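Local coordinates for saframycin Mx1 synthetase B (Legionella pneumophila subsp. pneumophila, PDB 3KXW), which belongs to the ANL superfamily of AMP-binding enzymes and, in this model, binds 5'-O-[(S)-(dodecanoyloxy)(hydroxy)phosphoryl]adenosine in a pocket, at residues V292-G297 against K320-P325; K346-A351 against E450-G455; V360-D365 against D395-G400. All blocks are in the same frame, centred on the assembly; numbering follows the deposited sequence.

Contact 1 of 3, residues V292-G297 against K320-P325; sequences VTAFNG and KEAFYP. With 1ZZ (5'-O-[(S)-(dodecanoyloxy)(hydroxy)phosphoryl]adenosine), chain B.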
loop_
_atom_site.group_PDB
_atom_site.type_symbol
_atom_site.label_atom_id
_atom_site.label_comp_id
_atom_site.label_asym_id
_atom_site.label_seq_id
_atom_site.Cartn_x
_atom_site.Cartn_y
_atom_site.Cartn_z
ATOM N N VAL A 292 6.594 -19.158 -3.346
ATOM C CA VAL A 292 7.034 -19.611 -2.023
ATOM C C VAL A 292 6.894 -18.585 -0.910
ATOM O O VAL A 292 6.941 -18.951 0.257
ATOM C CB VAL A 292 8.494 -20.146 -2.038
ATOM C CG1 VAL A 292 8.621 -21.302 -3.009
ATOM C CG2 VAL A 292 9.503 -19.018 -2.351
ATOM N N THR A 293 6.700 -17.316 -1.276
ATOM C CA THR A 293 6.468 -16.258 -0.295
ATOM C C THR A 293 5.295 -15.403 -0.746
ATOM O O THR A 293 5.411 -14.610 -1.688
ATOM C CB THR A 293 7.682 -15.353 -0.125
ATOM O OG1 THR A 293 8.803 -16.144 0.258
ATOM C CG2 THR A 293 7.417 -14.292 0.960
ATOM N N ALA A 294 4.166 -15.596 -0.085
ATOM C CA ALA A 294 2.946 -14.835 -0.379
ATOM C C ALA A 294 2.787 -13.872 0.777
ATOM O O ALA A 294 2.194 -14.231 1.818
ATOM C CB ALA A 294 1.751 -15.766 -0.465
ATOM N N PHE A 295 3.347 -12.665 0.644
ATOM C CA PHE A 295 3.378 -11.790 1.820
ATOM C C PHE A 295 2.033 -11.113 2.054
ATOM O O PHE A 295 1.245 -10.923 1.121
ATOM C CB PHE A 295 4.548 -10.799 1.787
ATOM C CG PHE A 295 4.464 -9.804 0.661
ATOM C CD1 PHE A 295 5.124 -10.033 -0.540
ATOM C CD2 PHE A 295 3.738 -8.633 0.824
ATOM C CE1 PHE A 295 5.040 -9.110 -1.585
ATOM C CE2 PHE A 295 3.651 -7.708 -0.210
ATOM C CZ PHE A 295 4.290 -7.937 -1.403
ATOM N N ASN A 296 1.758 -10.828 3.319
ATOM C CA ASN A 296 0.489 -10.284 3.729
ATOM C C ASN A 296 0.785 -9.205 4.757
ATOM O O ASN A 296 1.111 -9.511 5.905
ATOM C CB ASN A 296 -0.363 -11.398 4.344
ATOM C CG ASN A 296 -1.769 -10.954 4.661
ATOM O OD1 ASN A 296 -2.084 -9.765 4.633
ATOM N ND2 ASN A 296 -2.625 -11.915 5.003
ATOM N N GLY A 297 0.683 -7.950 4.333
ATOM C CA GLY A 297 0.968 -6.816 5.198
ATOM C C GLY A 297 0.247 -5.557 4.732
ATOM O O GLY A 297 -0.229 -5.508 3.596
ATOM N N LYS A 320 0.188 -23.424 2.170
ATOM C CA LYS A 320 -0.107 -22.420 3.196
ATOM C C LYS A 320 1.156 -21.865 3.833
ATOM O O LYS A 320 1.146 -20.735 4.337
ATOM C CB LYS A 320 -1.047 -22.989 4.270
ATOM C CG LYS A 320 -1.644 -21.922 5.210
ATOM C CD LYS A 320 -2.685 -22.515 6.180
ATOM C CE LYS A 320 -3.327 -21.420 7.070
ATOM N NZ LYS A 320 -4.279 -21.986 8.104
ATOM N N GLU A 321 2.229 -22.660 3.814
ATOM C CA GLU A 321 3.513 -22.268 4.373
ATOM C C GLU A 321 4.105 -21.075 3.615
ATOM O O GLU A 321 5.022 -20.421 4.094
ATOM C CB GLU A 321 4.517 -23.441 4.299
ATOM C CG GLU A 321 4.198 -24.625 5.202
ATOM C CD GLU A 321 3.025 -25.466 4.702
ATOM O OE1 GLU A 321 2.688 -25.375 3.508
ATOM O OE2 GLU A 321 2.441 -26.217 5.517
ATOM N N ALA A 322 3.610 -20.821 2.414
ATOM C CA ALA A 322 4.093 -19.681 1.641
ATOM C C ALA A 322 3.692 -18.350 2.303
ATOM O O ALA A 322 4.375 -17.321 2.148
ATOM C CB ALA A 322 3.553 -19.743 0.219
ATOM N N PHE A 323 2.584 -18.356 3.041
ATOM C CA PHE A 323 2.044 -17.103 3.572
ATOM C C PHE A 323 3.027 -16.484 4.524
ATOM O O PHE A 323 3.560 -17.176 5.396
ATOM C CB PHE A 323 0.717 -17.320 4.298
ATOM C CG PHE A 323 -0.485 -17.171 3.418
ATOM C CD1 PHE A 323 -0.725 -15.980 2.742
ATOM C CD2 PHE A 323 -1.407 -18.196 3.291
ATOM C CE1 PHE A 323 -1.859 -15.832 1.960
ATOM C CE2 PHE A 323 -2.516 -18.057 2.496
ATOM C CZ PHE A 323 -2.755 -16.858 1.841
ATOM N N TYR A 324 3.253 -15.175 4.363
ATOM C CA TYR A 324 4.297 -14.478 5.105
ATOM C C TYR A 324 3.745 -13.161 5.626
ATOM O O TYR A 324 3.878 -12.133 4.959
ATOM C CB TYR A 324 5.498 -14.203 4.195
ATOM C CG TYR A 324 6.717 -13.658 4.906
ATOM C CD1 TYR A 324 7.652 -14.507 5.466
ATOM C CD2 TYR A 324 6.929 -12.287 5.010
ATOM C CE1 TYR A 324 8.785 -14.019 6.108
ATOM C CE2 TYR A 324 8.068 -11.779 5.660
ATOM C CZ TYR A 324 8.984 -12.658 6.214
ATOM O OH TYR A 324 10.091 -12.160 6.863
ATOM N N PRO A 325 3.115 -13.198 6.815
ATOM C CA PRO A 325 2.646 -11.977 7.473
ATOM C C PRO A 325 3.835 -11.079 7.759
ATOM O O PRO A 325 4.911 -11.571 8.084
ATOM C CB PRO A 325 2.030 -12.489 8.782
ATOM C CG PRO A 325 1.678 -13.916 8.498
ATOM C CD PRO A 325 2.743 -14.411 7.559
HETATM P P 1ZZ B . 1.693 2.691 5.439
HETATM C C1 1ZZ B . 9.141 -7.727 -1.632
HETATM N N1 1ZZ B . -0.256 -2.135 9.211
HETATM O O1 1ZZ B . 1.438 -0.538 5.090
HETATM C C2 1ZZ B . 7.940 -7.289 -0.784
HETATM N N2 1ZZ B . 1.103 -3.787 8.562
HETATM O O2 1ZZ B . 2.640 1.462 4.841
HETATM C C3 1ZZ B . 8.355 -6.886 0.637
HETATM N N3 1ZZ B . -1.707 -3.516 10.902
HETATM O O3 1ZZ B . 2.552 3.756 5.915
HETATM C C4 1ZZ B . 7.254 -6.055 1.312
HETATM N N4 1ZZ B . -1.012 -5.822 10.978
HETATM O O4 1ZZ B . 0.742 3.212 4.243
HETATM C C5 1ZZ B . 7.397 -6.001 2.842
HETATM N N5 1ZZ B . 0.798 -6.714 9.800
HETATM O O5 1ZZ B . 0.693 2.146 6.657
HETATM C C6 1ZZ B . 6.182 -5.258 3.414
HETATM O O6 1ZZ B . -0.563 0.101 8.180
HETATM C C7 1ZZ B . 5.912 -5.150 4.935
HETATM O O7 1ZZ B . -1.153 0.506 11.001
HETATM C C8 1ZZ B . 4.598 -4.511 5.428
HETATM O O8 1ZZ B . 0.995 1.720 10.776
HETATM C C9 1ZZ B . 4.755 -2.982 5.435
HETATM C C10 1ZZ B . 3.436 -2.206 5.207
HETATM C C11 1ZZ B . 3.789 -0.712 4.962
HETATM C C12 1ZZ B . 2.600 0.156 5.415
HETATM C C13 1ZZ B . 1.214 1.462 7.776
HETATM C C14 1ZZ B . 0.173 1.081 8.628
HETATM C C15 1ZZ B . 0.669 0.643 10.054
HETATM C C16 1ZZ B . -0.320 -0.080 10.547
HETATM C C17 1ZZ B . -0.710 -0.826 9.366
HETATM C C18 1ZZ B . 0.864 -2.543 8.379
HETATM C C19 1ZZ B . 0.083 -4.285 9.533
HETATM C C20 1ZZ B . -0.665 -3.300 9.936
HETATM C C21 1ZZ B . -1.912 -4.722 11.375
HETATM C C22 1ZZ B . -0.109 -5.652 10.157
#

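Contact 2 of 3, residues K346-A351 against E450-G455; sequences KTLTLA and ELYVTG. With 1ZZ (5'-O-[(S)-(dodecanoyloxy)(hydroxy)phosphoryl]adenosine), chain B.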
loop_
_atom_site.group_PDB
_atom_site.type_symbol
_atom_site.label_atom_id
_atom_site.label_comp_id
_atom_site.label_asym_id
_atom_site.label_seq_id
_atom_site.Cartn_x
_atom_site.Cartn_y
_atom_site.Cartn_z
ATOM N N LYS A 346 2.876 -18.125 13.034
ATOM C CA LYS A 346 2.262 -18.436 14.318
ATOM C C LYS A 346 0.978 -17.662 14.576
ATOM O O LYS A 346 0.780 -16.572 14.041
ATOM C CB LYS A 346 3.269 -18.187 15.446
ATOM C CG LYS A 346 4.561 -19.017 15.284
ATOM C CD LYS A 346 5.505 -18.766 16.443
ATOM C CE LYS A 346 6.794 -19.568 16.315
ATOM N NZ LYS A 346 7.632 -19.069 15.172
ATOM N N THR A 347 0.103 -18.241 15.391
ATOM C CA THR A 347 -1.096 -17.556 15.844
ATOM C C THR A 347 -1.228 -17.679 17.361
ATOM O O THR A 347 -0.624 -18.558 17.979
ATOM C CB THR A 347 -2.398 -18.064 15.143
ATOM O OG1 THR A 347 -2.707 -19.400 15.563
ATOM C CG2 THR A 347 -2.253 -18.023 13.618
ATOM N N LEU A 348 -1.989 -16.772 17.959
ATOM C CA LEU A 348 -2.350 -16.892 19.375
ATOM C C LEU A 348 -3.849 -16.777 19.547
ATOM O O LEU A 348 -4.523 -16.104 18.771
ATOM C CB LEU A 348 -1.673 -15.807 20.197
ATOM C CG LEU A 348 -0.170 -15.963 20.394
ATOM C CD1 LEU A 348 0.370 -14.660 20.994
ATOM C CD2 LEU A 348 0.111 -17.178 21.275
ATOM N N THR A 349 -4.379 -17.442 20.566
ATOM C CA THR A 349 -5.802 -17.393 20.821
ATOM C C THR A 349 -6.046 -16.574 22.062
ATOM O O THR A 349 -5.579 -16.924 23.147
ATOM C CB THR A 349 -6.389 -18.794 21.019
ATOM O OG1 THR A 349 -6.080 -19.608 19.877
ATOM C CG2 THR A 349 -7.894 -18.712 21.202
ATOM N N LEU A 350 -6.747 -15.460 21.903
ATOM C CA LEU A 350 -7.050 -14.613 23.036
ATOM C C LEU A 350 -8.472 -14.869 23.516
ATOM O O LEU A 350 -9.362 -15.221 22.726
ATOM C CB LEU A 350 -6.900 -13.127 22.697
ATOM C CG LEU A 350 -5.671 -12.593 21.958
ATOM C CD1 LEU A 350 -5.353 -11.176 22.411
ATOM C CD2 LEU A 350 -4.457 -13.498 22.083
ATOM N N ALA A 351 -8.680 -14.664 24.813
ATOM C CA ALA A 351 -10.004 -14.757 25.425
ATOM C C ALA A 351 -10.911 -13.602 25.018
ATOM O O ALA A 351 -10.443 -12.504 24.720
ATOM C CB ALA A 351 -9.869 -14.802 26.956
ATOM N N GLU A 450 7.937 -12.447 18.864
ATOM C CA GLU A 450 7.147 -12.144 17.681
ATOM C C GLU A 450 6.118 -11.075 17.977
ATOM O O GLU A 450 5.568 -11.008 19.084
ATOM C CB GLU A 450 6.533 -13.410 17.098
ATOM C CG GLU A 450 7.640 -14.360 16.640
ATOM C CD GLU A 450 7.176 -15.453 15.731
ATOM O OE1 GLU A 450 6.096 -15.314 15.136
ATOM O OE2 GLU A 450 7.920 -16.439 15.590
ATOM N N LEU A 451 5.860 -10.234 16.980
ATOM C CA LEU A 451 5.007 -9.076 17.191
ATOM C C LEU A 451 3.584 -9.405 16.774
ATOM O O LEU A 451 3.347 -9.837 15.644
ATOM C CB LEU A 451 5.529 -7.882 16.377
ATOM C CG LEU A 451 4.596 -6.672 16.441
ATOM C CD1 LEU A 451 4.596 -6.070 17.847
ATOM C CD2 LEU A 451 5.017 -5.640 15.412
ATOM N N TYR A 452 2.650 -9.173 17.694
ATOM C CA TYR A 452 1.227 -9.318 17.461
ATOM C C TYR A 452 0.595 -7.931 17.472
ATOM O O TYR A 452 0.533 -7.280 18.507
ATOM C CB TYR A 452 0.607 -10.244 18.518
ATOM C CG TYR A 452 1.099 -11.665 18.341
ATOM C CD1 TYR A 452 0.354 -12.589 17.636
ATOM C CD2 TYR A 452 2.332 -12.063 18.850
ATOM C CE1 TYR A 452 0.806 -13.884 17.459
ATOM C CE2 TYR A 452 2.801 -13.359 18.669
ATOM C CZ TYR A 452 2.028 -14.253 17.962
ATOM O OH TYR A 452 2.469 -15.550 17.771
ATOM N N VAL A 453 0.196 -7.450 16.297
ATOM C CA VAL A 453 -0.442 -6.140 16.193
ATOM C C VAL A 453 -1.916 -6.248 16.612
ATOM O O VAL A 453 -2.646 -7.111 16.134
ATOM C CB VAL A 453 -0.311 -5.562 14.762
ATOM C CG1 VAL A 453 -0.979 -4.186 14.666
ATOM C CG2 VAL A 453 1.145 -5.492 14.353
ATOM N N THR A 454 -2.352 -5.390 17.531
ATOM C CA THR A 454 -3.712 -5.497 18.058
ATOM C C THR A 454 -4.673 -4.396 17.583
ATOM O O THR A 454 -5.887 -4.554 17.666
ATOM C CB THR A 454 -3.735 -5.552 19.619
ATOM O OG1 THR A 454 -3.049 -4.418 20.163
ATOM C CG2 THR A 454 -3.067 -6.815 20.133
ATOM N N GLY A 455 -4.139 -3.271 17.131
ATOM C CA GLY A 455 -4.993 -2.156 16.747
ATOM C C GLY A 455 -4.237 -0.849 16.662
ATOM O O GLY A 455 -3.004 -0.852 16.611
HETATM P P 1ZZ B . 1.693 2.691 5.439
HETATM C C1 1ZZ B . 9.141 -7.727 -1.632
HETATM N N1 1ZZ B . -0.256 -2.135 9.211
HETATM O O1 1ZZ B . 1.438 -0.538 5.090
HETATM C C2 1ZZ B . 7.940 -7.289 -0.784
HETATM N N2 1ZZ B . 1.103 -3.787 8.562
HETATM O O2 1ZZ B . 2.640 1.462 4.841
HETATM C C3 1ZZ B . 8.355 -6.886 0.637
HETATM N N3 1ZZ B . -1.707 -3.516 10.902
HETATM O O3 1ZZ B . 2.552 3.756 5.915
HETATM C C4 1ZZ B . 7.254 -6.055 1.312
HETATM N N4 1ZZ B . -1.012 -5.822 10.978
HETATM O O4 1ZZ B . 0.742 3.212 4.243
HETATM C C5 1ZZ B . 7.397 -6.001 2.842
HETATM N N5 1ZZ B . 0.798 -6.714 9.800
HETATM O O5 1ZZ B . 0.693 2.146 6.657
HETATM C C6 1ZZ B . 6.182 -5.258 3.414
HETATM O O6 1ZZ B . -0.563 0.101 8.180
HETATM C C7 1ZZ B . 5.912 -5.150 4.935
HETATM O O7 1ZZ B . -1.153 0.506 11.001
HETATM C C8 1ZZ B . 4.598 -4.511 5.428
HETATM O O8 1ZZ B . 0.995 1.720 10.776
HETATM C C9 1ZZ B . 4.755 -2.982 5.435
HETATM C C10 1ZZ B . 3.436 -2.206 5.207
HETATM C C11 1ZZ B . 3.789 -0.712 4.962
HETATM C C12 1ZZ B . 2.600 0.156 5.415
HETATM C C13 1ZZ B . 1.214 1.462 7.776
HETATM C C14 1ZZ B . 0.173 1.081 8.628
HETATM C C15 1ZZ B . 0.669 0.643 10.054
HETATM C C16 1ZZ B . -0.320 -0.080 10.547
HETATM C C17 1ZZ B . -0.710 -0.826 9.366
HETATM C C18 1ZZ B . 0.864 -2.543 8.379
HETATM C C19 1ZZ B . 0.083 -4.285 9.533
HETATM C C20 1ZZ B . -0.665 -3.300 9.936
HETATM C C21 1ZZ B . -1.912 -4.722 11.375
HETATM C C22 1ZZ B . -0.109 -5.652 10.157
HETATM O O HOH W 1 5.175 -16.482 12.839
#

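Contact 3 of 3, residues V360-D365 against D395-G400; sequences VHFADD and DFDQVG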
loop_
_atom_site.group_PDB
_atom_site.type_symbol
_atom_site.label_atom_id
_atom_site.label_comp_id
_atom_site.label_asym_id
_atom_site.label_seq_id
_atom_site.Cartn_x
_atom_site.Cartn_y
_atom_site.Cartn_z
ATOM N N VAL A 360 -2.338 -9.281 27.982
ATOM C CA VAL A 360 -3.004 -10.199 27.076
ATOM C C VAL A 360 -3.523 -11.407 27.865
ATOM O O VAL A 360 -2.802 -12.009 28.660
ATOM C CB VAL A 360 -2.073 -10.673 25.936
ATOM C CG1 VAL A 360 -2.825 -11.630 24.984
ATOM C CG2 VAL A 360 -1.479 -9.471 25.173
ATOM N N HIS A 361 -4.781 -11.740 27.626
ATOM C CA HIS A 361 -5.440 -12.861 28.276
ATOM C C HIS A 361 -5.746 -13.919 27.239
ATOM O O HIS A 361 -6.456 -13.665 26.268
ATOM C CB HIS A 361 -6.679 -12.356 29.017
ATOM C CG HIS A 361 -6.352 -11.254 29.973
ATOM N ND1 HIS A 361 -5.849 -11.496 31.233
ATOM C CD2 HIS A 361 -6.355 -9.909 29.820
ATOM C CE1 HIS A 361 -5.597 -10.345 31.832
ATOM N NE2 HIS A 361 -5.886 -9.367 30.994
ATOM N N PHE A 362 -5.171 -15.097 27.434
ATOM C CA PHE A 362 -5.180 -16.138 26.428
ATOM C C PHE A 362 -6.292 -17.150 26.709
ATOM O O PHE A 362 -6.807 -17.211 27.817
ATOM C CB PHE A 362 -3.828 -16.854 26.428
ATOM C CG PHE A 362 -2.673 -15.982 26.037
ATOM C CD1 PHE A 362 -2.411 -15.715 24.705
ATOM C CD2 PHE A 362 -1.830 -15.450 27.006
ATOM C CE1 PHE A 362 -1.329 -14.919 24.340
ATOM C CE2 PHE A 362 -0.752 -14.657 26.650
ATOM C CZ PHE A 362 -0.496 -14.400 25.316
ATOM N N ALA A 363 -6.656 -17.941 25.706
ATOM C CA ALA A 363 -7.727 -18.924 25.866
ATOM C C ALA A 363 -7.450 -20.191 25.064
ATOM O O ALA A 363 -6.631 -20.179 24.141
ATOM C CB ALA A 363 -9.079 -18.313 25.475
ATOM N N ASP A 364 -8.126 -21.283 25.420
ATOM C CA ASP A 364 -7.979 -22.546 24.704
ATOM C C ASP A 364 -8.432 -22.418 23.246
ATOM O O ASP A 364 -9.373 -21.679 22.939
ATOM C CB ASP A 364 -8.743 -23.675 25.407
ATOM C CG ASP A 364 -8.182 -23.995 26.793
ATOM O OD1 ASP A 364 -6.979 -23.742 27.035
ATOM O OD2 ASP A 364 -8.951 -24.504 27.641
ATOM N N ASP A 365 -7.770 -23.180 22.378
ATOM C CA ASP A 365 -7.784 -22.982 20.923
ATOM C C ASP A 365 -9.123 -22.816 20.216
ATOM O O ASP A 365 -9.150 -22.640 19.001
ATOM C CB ASP A 365 -6.973 -24.070 20.212
ATOM C CG ASP A 365 -5.511 -23.699 20.066
ATOM O OD1 ASP A 365 -4.728 -24.523 19.541
ATOM O OD2 ASP A 365 -5.145 -22.578 20.483
ATOM N N ASP A 395 5.861 -5.138 29.642
ATOM C CA ASP A 395 6.289 -6.526 29.707
ATOM C C ASP A 395 5.910 -7.269 28.413
ATOM O O ASP A 395 5.053 -6.815 27.652
ATOM C CB ASP A 395 5.580 -7.237 30.874
ATOM C CG ASP A 395 6.078 -6.798 32.245
ATOM O OD1 ASP A 395 7.164 -6.188 32.363
ATOM O OD2 ASP A 395 5.376 -7.097 33.232
ATOM N N PHE A 396 6.532 -8.419 28.172
ATOM C CA PHE A 396 6.032 -9.316 27.128
ATOM C C PHE A 396 4.585 -9.698 27.467
ATOM O O PHE A 396 4.207 -9.746 28.645
ATOM C CB PHE A 396 6.898 -10.574 26.989
ATOM C CG PHE A 396 8.335 -10.304 26.619
ATOM C CD1 PHE A 396 8.676 -9.255 25.768
ATOM C CD2 PHE A 396 9.339 -11.135 27.080
ATOM C CE1 PHE A 396 9.988 -9.026 25.416
ATOM C CE2 PHE A 396 10.664 -10.914 26.730
ATOM C CZ PHE A 396 10.991 -9.856 25.899
ATOM N N ASP A 397 3.774 -9.953 26.446
ATOM C CA ASP A 397 2.346 -10.217 26.626
ATOM C C ASP A 397 1.637 -9.045 27.277
ATOM O O ASP A 397 0.595 -9.205 27.913
ATOM C CB ASP A 397 2.113 -11.505 27.433
ATOM C CG ASP A 397 2.649 -12.718 26.734
ATOM O OD1 ASP A 397 2.808 -12.669 25.498
ATOM O OD2 ASP A 397 2.908 -13.728 27.394
ATOM N N GLN A 398 2.204 -7.855 27.112
ATOM C CA GLN A 398 1.528 -6.635 27.560
ATOM C C GLN A 398 1.424 -5.643 26.409
ATOM O O GLN A 398 2.412 -5.360 25.730
ATOM C CB GLN A 398 2.260 -5.992 28.734
ATOM C CG GLN A 398 1.548 -4.741 29.275
ATOM C CD GLN A 398 2.145 -4.271 30.581
ATOM O OE1 GLN A 398 3.358 -4.255 30.747
ATOM N NE2 GLN A 398 1.288 -3.902 31.526
ATOM N N VAL A 399 0.222 -5.128 26.199
ATOM C CA VAL A 399 -0.066 -4.300 25.042
ATOM C C VAL A 399 0.355 -2.851 25.258
ATOM O O VAL A 399 -0.028 -2.215 26.233
ATOM C CB VAL A 399 -1.572 -4.344 24.659
ATOM C CG1 VAL A 399 -1.846 -3.414 23.490
ATOM C CG2 VAL A 399 -1.997 -5.772 24.319
ATOM N N GLY A 400 1.144 -2.329 24.318
ATOM C CA GLY A 400 1.547 -0.939 24.359
ATOM C C GLY A 400 1.760 -0.456 22.940
ATOM O O GLY A 400 1.417 -1.156 21.983
#

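Contact 1 of 3, residues V292-G297 against K320-P325
The carbonyl oxygen of Ala322 is bonded by the backbone N of Ala294 at 2.8 Å, nearly straight at 168°. The CA of Thr293 also meets this oxygen, more weakly, in a C-H...O contact at 3.4 Å. The pattern alternates along the two parallel strands. Tyr324 N donates to Ala294 O at 2.9 Å, and Asn296 N donates to Tyr324 O at 3.0 Å. All three donors stand above the carbonyl planes, about 50° out of them. Ala294 O and Tyr324 O also meet the CA of the residue before the donor, Phe323 and Phe295 respectively.

Side chains leave the sheet on both faces. On one, Thr293 and Tyr324 lie side by side and point the same way, with Thr293 CG2 at 3.8 Å from Tyr324 CB. Tyr324 OH is bonded to Gly339 O. The CG of Phe295 sits between its backbone N and carbonyl carbon (chi1 65°), and its ring leads away from 320-325. Ligand atom C2, near the end of the dodecanoyl chain, lies over one face of this ring, offset toward the rim; Phe295 CE1 is 3.5 Å from C2.

The other face carries Ala294, Phe323, Asn296 and Pro325. Ala294 CB packs on Phe323 CD1 at 4.1 Å. Asn296 and Phe323 also touch Met306 of helix 303-313, the helix of this beta-alpha-beta unit, and Asn296 ND2 is bonded to Asn268 OD1.

The grip between the segments is thus backbone to backbone, with every bonded carbonyl also met by a C-H. It pairs the N and O of Ala294, Ala322 O, the N and O of Tyr324, and Asn296 N. The strand presents a hydrocarbon ring face to the ligand's alkyl chain.

Contact 2 of 3, residues K346-A351 against E450-G455
Lys346 and Glu450 each turn CG anti to their own carbonyl carbon (chi1 -58° and -63°), and the lysine chain bends at its last torsion (chi4 69°), which places NZ beside the carboxylate. The two side chains cross at about a right angle. NZ forms a salt bridge with Glu450 OE2 at 2.7 Å, on the syn side of that oxygen. A water gives a second link: it accepts from Lys346 N at 2.8 Å and donates to Glu450 OE1 at 2.7 Å. Ser375 OG also bonds OE1, so both carboxylate oxygens have partners.

Next to this polar end, Leu348 crosses Tyr452. Its CD1 lies over the centre of the ring, 3.5 Å from the centroid, a CH-pi contact. Tyr452 OH lies 3.6 Å from Lys346 CB. Val453, next to Tyr452 in its strand, meets the adenine of the ligand instead: its CG1 is 3.5 Å from C21.

The strands do not pair with each other. Strand 347-350 is bonded to 371-374 and strand 450-456 to 442-447. Leu348 and Tyr452 therefore join two separate sheets, with Phe445 and His447 of strand 442-447 touching both.

Contact 3 of 3, residues V360-D365 against D395-G400
Phe362 meets the carboxylate of Asp397 with the edge of its ring. The side chains run roughly perpendicular, and the ring and carboxylate planes are 75° apart. Asp397 CG lies in the plane of the ring, off the edge formed by CE2 and CZ. Asp397 OD1 is 3.7 Å from Phe362 CZ, and OD2 is 3.8 Å from CE2. Within the same segment, Val360 CG1 lies over one face of the ring, 3.6 Å above its plane and offset toward the rim.

Val360 also faces 395-400 directly. Its N donates to Asp397 O at 2.9 Å, in an almost linear bond tilted from the carbonyl plane. Its CG2 packs on Val399 CG2 at 3.8 Å and also lies close to Asp397 O.

Asp397 occupies the third position of a type II beta turn from Asp395 to Gln398. The turn's own backbone bond, Gln398 N to Asp395 O, is weak. A second link helps to close it: Asp395 N donates to Gln398 OE1 at 2.9 Å, in the plane of the amide and on a lone pair. Asp395 OD2 forms a salt bridge with Arg359 NH1.

At the surface, the contact joins the loop between strands 347-350 and 371-374 to the loop before strand 400-405. Val360 and Val399 both touch Phe445 of strand 442-447.

Asp397 thus serves the contact twice, through its carbonyl and its carboxylate. The carboxylate is directed at C-H groups on the ring edge, consistent with a weak electrostatic attraction. Its stronger partner is His447 ND1, bonded to OD1, which would help to fix it beside the ring.

Overall arrangement
From the N terminus, contact 1 comes first. It closes a loop of 22 residues that holds helix 303-313, and pairs two strands of one sheet. The chain then opens contact 2 at 346-351. Contact 3 opens and closes inside the loop that contact 2 later completes at 450-455. Contacts 2 and 3 have centres about 8 Å apart and touch: Ala351 N is 2.8 Å from His361 O, a probable hydrogen bond. Together they tie strand 347-350 and the loop after it to the antiparallel sheet containing 442-447. Contact 1 lies about 17 Å from contact 2, centre to centre, without touching it. The ligand spans them, its alkyl chain at the first and its adenine at the second.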